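Local coordinates for putative dehydratase (Mesorhizobium loti, PDB 2POZ) that is a putative dehydratase of the enolase superfamily, probably acting as a lyase and assembling as an octamer, at the interface of chains A and B. Residues are numbered along the deposited sequence; one frame, centred on the assembly and turned at random. Chains: chain A/B, Putative dehydratase.

The interface of chains A and B. Residues chain A 175, 212, 234, 238, 241; chain B 272, 299-301.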
loop_
_atom_site.group_PDB
_atom_site.type_symbol
_atom_site.label_atom_id
_atom_site.label_comp_id
_atom_site.label_asym_id
_atom_site.label_seq_id
_atom_site.Cartn_x
_atom_site.Cartn_y
_atom_site.Cartn_z
ATOM N N ARG A 175 -11.162 26.390 11.181
ATOM C CA ARG A 175 -10.289 25.442 11.874
ATOM C C ARG A 175 -9.162 26.128 12.634
ATOM O O ARG A 175 -8.077 25.560 12.771
ATOM C CB ARG A 175 -9.667 24.470 10.864
ATOM C CG ARG A 175 -10.664 23.748 9.971
ATOM C CD ARG A 175 -9.945 23.034 8.830
ATOM N NE ARG A 175 -10.881 22.395 7.914
ATOM C CZ ARG A 175 -10.554 21.933 6.710
ATOM N NH1 ARG A 175 -9.306 22.038 6.271
ATOM N NH2 ARG A 175 -11.478 21.374 5.941
ATOM N N THR A 212 -4.913 19.482 11.594
ATOM C CA THR A 212 -4.379 18.249 12.152
ATOM C C THR A 212 -3.365 18.419 13.269
ATOM O O THR A 212 -3.528 17.843 14.347
ATOM C CB THR A 212 -3.778 17.377 11.035
ATOM O OG1 THR A 212 -4.791 17.120 10.055
ATOM C CG2 THR A 212 -3.293 16.040 11.593
ATOM N N CYS A 234 -11.556 15.698 13.319
ATOM C CA CYS A 234 -11.271 16.465 12.115
ATOM C C CYS A 234 -12.514 16.555 11.259
ATOM O O CYS A 234 -13.503 15.870 11.508
ATOM C CB CYS A 234 -10.134 15.843 11.300
ATOM S SG CYS A 234 -10.510 14.196 10.664
ATOM N N ASP A 238 -12.471 14.961 5.553
ATOM C CA ASP A 238 -11.090 14.476 5.468
ATOM C C ASP A 238 -10.780 13.204 6.248
ATOM O O ASP A 238 -10.436 13.263 7.431
ATOM C CB ASP A 238 -10.139 15.582 5.931
ATOM C CG ASP A 238 -8.690 15.295 5.574
ATOM O OD1 ASP A 238 -8.342 14.111 5.362
ATOM O OD2 ASP A 238 -7.901 16.262 5.518
ATOM N N ALA A 241 -6.890 12.771 7.351
ATOM C CA ALA A 241 -6.540 13.402 8.614
ATOM C C ALA A 241 -7.042 12.511 9.752
ATOM O O ALA A 241 -6.364 12.354 10.766
ATOM C CB ALA A 241 -7.169 14.789 8.709
ATOM N N GLN B 272 0.776 13.678 3.855
ATOM C CA GLN B 272 -0.001 13.943 5.058
ATOM C C GLN B 272 0.918 13.861 6.279
ATOM O O GLN B 272 0.578 13.261 7.299
ATOM C CB GLN B 272 -1.150 12.945 5.176
ATOM C CG GLN B 272 -2.495 13.587 4.910
ATOM C CD GLN B 272 -3.565 12.592 4.529
ATOM O OE1 GLN B 272 -4.749 12.927 4.495
ATOM N NE2 GLN B 272 -3.154 11.360 4.221
ATOM N N ALA B 299 -7.823 21.096 1.685
ATOM C CA ALA B 299 -8.402 19.775 1.466
ATOM C C ALA B 299 -7.584 18.729 2.206
ATOM O O ALA B 299 -7.966 17.560 2.284
ATOM C CB ALA B 299 -8.439 19.457 -0.040
ATOM N N TYR B 300 -6.445 19.155 2.741
ATOM C CA TYR B 300 -5.580 18.259 3.498
ATOM C C TYR B 300 -5.438 18.695 4.956
ATOM O O TYR B 300 -4.490 18.309 5.650
ATOM C CB TYR B 300 -4.205 18.137 2.830
ATOM C CG TYR B 300 -4.267 17.347 1.541
ATOM C CD1 TYR B 300 -4.654 17.953 0.348
ATOM C CD2 TYR B 300 -3.995 15.979 1.527
ATOM C CE1 TYR B 300 -4.769 17.211 -0.837
ATOM C CE2 TYR B 300 -4.109 15.229 0.351
ATOM C CZ TYR B 300 -4.498 15.855 -0.827
ATOM O OH TYR B 300 -4.609 15.121 -1.997
ATOM N N ASN B 301 -6.385 19.517 5.403
ATOM C CA ASN B 301 -6.436 19.962 6.792
ATOM C C ASN B 301 -5.182 20.699 7.253
ATOM O O ASN B 301 -4.759 20.535 8.396
ATOM C CB ASN B 301 -6.677 18.738 7.686
ATOM C CG ASN B 301 -7.614 19.031 8.851
ATOM O OD1 ASN B 301 -8.627 19.709 8.687
ATOM N ND2 ASN B 301 -7.286 18.500 10.034
HETATM O O HOH W 1 -9.394 18.988 5.728
HETATM O O HOH W 2 -5.295 15.302 5.535
#
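B:Asn301 reaches from its loop into chain A and meets A:Thr212 at the start of helix 212-222, part of an interface between neighbouring subunits of an octameric enolase-superfamily protein of the mandelate racemase/muconate lactonizing type. A nearly straight hydrogen bond, 170° at the hydrogen, runs from the side-chain amide ND2 of B:Asn301 to the hydroxyl OG1 of A:Thr212 at 2.9 Å. The hydroxyl lies almost exactly in the amide plane, and it is turned toward the asparagine because OG1 stands anti to its own carbonyl carbon (chi1 -57°). A weak second bond runs from the backbone N of A:Thr212 to the main-chain O of B:Asn301 at 3.4 Å.

The other end of the amide, OD1 of B:Asn301, sits over one face of the A:Arg175 guanidinium, toward its rim and 3.2 Å above the plane. The two planes are inclined by 58°, and the positive charge of the guanidinium would probably favour the carbonyl oxygen there. Around the same side chain, CB of A:Ala241 lies 3.9 Å from ND2 of B:Asn301, and CB of A:Cys234 makes a looser contact.

Two waters link A:Asp238 to chain B. Water 1 joins OD1 of B:Asn301 to the carboxylate OD2 of A:Asp238, at 3.1 Å from OD2. Water 2 bridges that same OD2 to OE1 of B:Gln272, which it meets at 2.7 Å. OD2 also packs against the backbone of B:Ala299 and B:Tyr300, 3.5 Å from the carbonyl carbon C of B:Tyr300. A:Asp238 caps the N-terminus of helix 239-248: the backbone N of A:Ala241 donates to its OD1 at 2.8 Å, from well above the carboxylate plane. An alanine in place of B:Asn301 would probably leave the A:Thr212 hydroxyl without its amide donor, deprive water 1 of a partner and open a gap beside A:Ala241 and the A:Arg175 guanidinium.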